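Local coordinates for citrate synthase (Metallosphaera sedula, PDB 6ABX), which probably catalyses the condensation of oxaloacetate with acetyl-CoA and water to give citrate and CoA in the tricarboxylic acid cycle, at residues 110-114 against 340-344. Residues are numbered along the deposited sequence; the frame is centred on the assembly and turned at random.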
ATOM      1  N   GLY A 110      -2.283  14.199  13.088  1.00 33.28           N
ATOM      2  CA  GLY A 110      -2.966  13.222  13.921  1.00 31.50           C
ATOM      3  C   GLY A 110      -4.392  12.939  13.427  1.00 30.71           C
ATOM      4  O   GLY A 110      -4.645  12.850  12.191  1.00 31.08           O
ATOM      5  N   ASP A 111      -5.292  12.728  14.394  1.00 25.74           N
ATOM      6  CA  ASP A 111      -6.718  12.493  14.211  1.00 23.04           C
ATOM      7  C   ASP A 111      -6.980  11.371  13.190  1.00 19.72           C
ATOM      8  O   ASP A 111      -7.699  11.599  12.153  1.00 17.35           O
ATOM      9  CB  ASP A 111      -7.417  13.762  13.737  1.00 24.35           C
ATOM     10  CG  ASP A 111      -8.927  13.647  13.863  1.00 27.90           C
ATOM     11  OD1 ASP A 111      -9.435  12.632  14.545  1.00 24.54           O
ATOM     12  OD2 ASP A 111      -9.596  14.523  13.260  1.00 31.80           O
ATOM     13  N   LEU A 112      -6.527  10.173  13.539  1.00 18.16           N
ATOM     14  CA  LEU A 112      -6.710   8.967  12.666  1.00 17.37           C
ATOM     15  C   LEU A 112      -8.210   8.814  12.364  1.00 15.88           C
ATOM     16  O   LEU A 112      -8.625   8.664  11.180  1.00 14.14           O
ATOM     17  CB  LEU A 112      -6.134   7.755  13.396  1.00 18.15           C
ATOM     18  CG  LEU A 112      -6.061   6.443  12.616  1.00 16.06           C
ATOM     19  CD1 LEU A 112      -5.087   5.501  13.271  1.00 17.41           C
ATOM     20  CD2 LEU A 112      -7.414   5.781  12.448  1.00 14.97           C
ATOM     21  N   ILE A 113      -9.032   8.826  13.421  1.00 15.86           N
ATOM     22  CA  ILE A 113     -10.454   8.453  13.187  1.00 15.21           C
ATOM     23  C   ILE A 113     -11.125   9.560  12.374  1.00 15.65           C
ATOM     24  O   ILE A 113     -11.979   9.268  11.525  1.00 14.86           O
ATOM     25  CB  ILE A 113     -11.225   8.057  14.467  1.00 17.58           C
ATOM     26  CG1 ILE A 113     -10.649   6.764  15.052  1.00 20.58           C
ATOM     27  CG2 ILE A 113     -12.711   7.864  14.157  1.00 18.62           C
ATOM     28  CD1 ILE A 113     -11.199   6.396  16.435  1.00 24.27           C
ATOM     29  N   GLY A 114     -10.751  10.831  12.607  1.00 14.59           N
ATOM     30  CA  GLY A 114     -11.336  11.921  11.782  1.00 15.16           C
ATOM     31  C   GLY A 114     -10.998  11.758  10.298  1.00 13.40           C
ATOM     32  O   GLY A 114     -11.834  12.036   9.443  1.00 14.66           O
ATOM     33  N   VAL A 340      -5.905  -0.502  12.004  1.00 11.98           N
ATOM     34  CA  VAL A 340      -4.710   0.290  12.149  1.00 12.90           C
ATOM     35  C   VAL A 340      -4.757   0.965  13.526  1.00 12.96           C
ATOM     36  O   VAL A 340      -3.771   0.902  14.261  1.00 12.78           O
ATOM     37  CB  VAL A 340      -4.526   1.263  10.978  1.00 13.56           C
ATOM     38  CG1 VAL A 340      -3.430   2.291  11.203  1.00 13.52           C
ATOM     39  CG2 VAL A 340      -4.272   0.504   9.680  1.00 13.82           C
ATOM     40  N   ASP A 341      -5.878   1.617  13.843  1.00 12.79           N
ATOM     41  CA  ASP A 341      -6.047   2.319  15.170  1.00 14.17           C
ATOM     42  C   ASP A 341      -5.729   1.367  16.329  1.00 14.60           C
ATOM     43  O   ASP A 341      -5.008   1.742  17.267  1.00 15.38           O
ATOM     44  CB  ASP A 341      -7.429   2.947  15.262  1.00 14.21           C
ATOM     45  CG  ASP A 341      -7.603   3.972  16.372  1.00 16.65           C
ATOM     46  OD1 ASP A 341      -6.678   4.761  16.621  1.00 17.40           O
ATOM     47  OD2 ASP A 341      -8.687   4.010  16.927  1.00 18.48           O
ATOM     48  N   GLU A 342      -6.241   0.145  16.262  1.00 14.15           N
ATOM     49  CA  GLU A 342      -6.053  -0.838  17.306  1.00 14.91           C
ATOM     50  C   GLU A 342      -4.572  -1.203  17.428  1.00 15.92           C
ATOM     51  O   GLU A 342      -4.048  -1.226  18.542  1.00 15.88           O
ATOM     52  CB  GLU A 342      -6.920  -2.058  17.009  1.00 15.57           C
ATOM     53  CG  GLU A 342      -6.737  -3.180  17.970  1.00 15.82           C
ATOM     54  CD  GLU A 342      -7.575  -4.390  17.630  1.00 13.98           C
ATOM     55  OE1 GLU A 342      -7.325  -5.009  16.545  1.00 15.03           O
ATOM     56  OE2 GLU A 342      -8.459  -4.734  18.472  1.00 14.57           O
ATOM     57  N   TYR A 343      -3.936  -1.497  16.293  1.00 14.65           N
ATOM     58  CA  TYR A 343      -2.513  -1.935  16.240  1.00 15.03           C
ATOM     59  C   TYR A 343      -1.588  -0.879  16.830  1.00 14.75           C
ATOM     60  O   TYR A 343      -0.617  -1.233  17.564  1.00 16.99           O
ATOM     61  CB  TYR A 343      -2.098  -2.213  14.792  1.00 14.43           C
ATOM     62  CG  TYR A 343      -0.773  -2.919  14.680  1.00 15.15           C
ATOM     63  CD1 TYR A 343      -0.674  -4.259  14.982  1.00 14.24           C
ATOM     64  CD2 TYR A 343       0.362  -2.265  14.228  1.00 13.74           C
ATOM     65  CE1 TYR A 343       0.535  -4.927  14.935  1.00 15.65           C
ATOM     66  CE2 TYR A 343       1.572  -2.923  14.155  1.00 14.13           C
ATOM     67  CZ  TYR A 343       1.659  -4.263  14.469  1.00 14.73           C
ATOM     68  OH  TYR A 343       2.865  -4.941  14.418  1.00 16.88           O
ATOM     69  N   LEU A 344      -1.857   0.388  16.499  1.00 14.10           N
ATOM     70  CA  LEU A 344      -1.013   1.497  16.864  1.00 16.17           C
ATOM     71  C   LEU A 344      -1.106   1.834  18.360  1.00 19.07           C
ATOM     72  O   LEU A 344      -0.365   2.712  18.797  1.00 18.33           O
ATOM     73  CB  LEU A 344      -1.355   2.743  16.052  1.00 15.54           C
ATOM     74  CG  LEU A 344      -0.989   2.661  14.565  1.00 14.67           C
ATOM     75  CD1 LEU A 344      -1.503   3.884  13.844  1.00 16.03           C
ATOM     76  CD2 LEU A 344       0.522   2.498  14.358  1.00 15.82           C
TER
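The first turn of helix 112-134 meets the C-terminal part of helix 324-343 here, near the surface of the mainly helical body of citrate synthase. Leu112 is the central residue, with the most surface covered. Its CA-to-CB bond points toward 340-344, and Leu112 CD1 lies 4.0 Å from Leu344 CD1, 4.2 Å from Val340 CG1 and 3.8 Å from Asp341 OD1. Val340 and Leu344 are four residues apart and so lie on the same face, each with a methyl against Leu112; Leu344 N bonds to Val340 O (3.0 Å). Ile198 of helix 198-209 touches both Leu112 and Val340, adding to the apolar cluster. Asp341 is the main residue on the facing helix: its CA stands 7.1 Å from that of Leu112, and its carboxylate meets aliphatic carbon, with Asp341 OD2 3.5 Å from Ile113 CD1. Ile113 starts out sideways, yet its extended side chain carries that methyl to the acid. Lys345 forms a long, weak ion pair with Asp341. Asp111, the N-cap residue, caps the first turn of helix 112-134, its OD1 accepting a hydrogen bond from Gly114 N (3.0 Å). Val340 lies about 11 Å, side chain to side chain, from the oxaloacetate-binding residues Asn182 and Arg332, so the contact does not touch these residues directly. With no hydrogen bond between the segments and 178 Å² buried in total, the two helices are held here by van der Waals contact, the carboxylate of Asp341 bordering a small aliphatic patch.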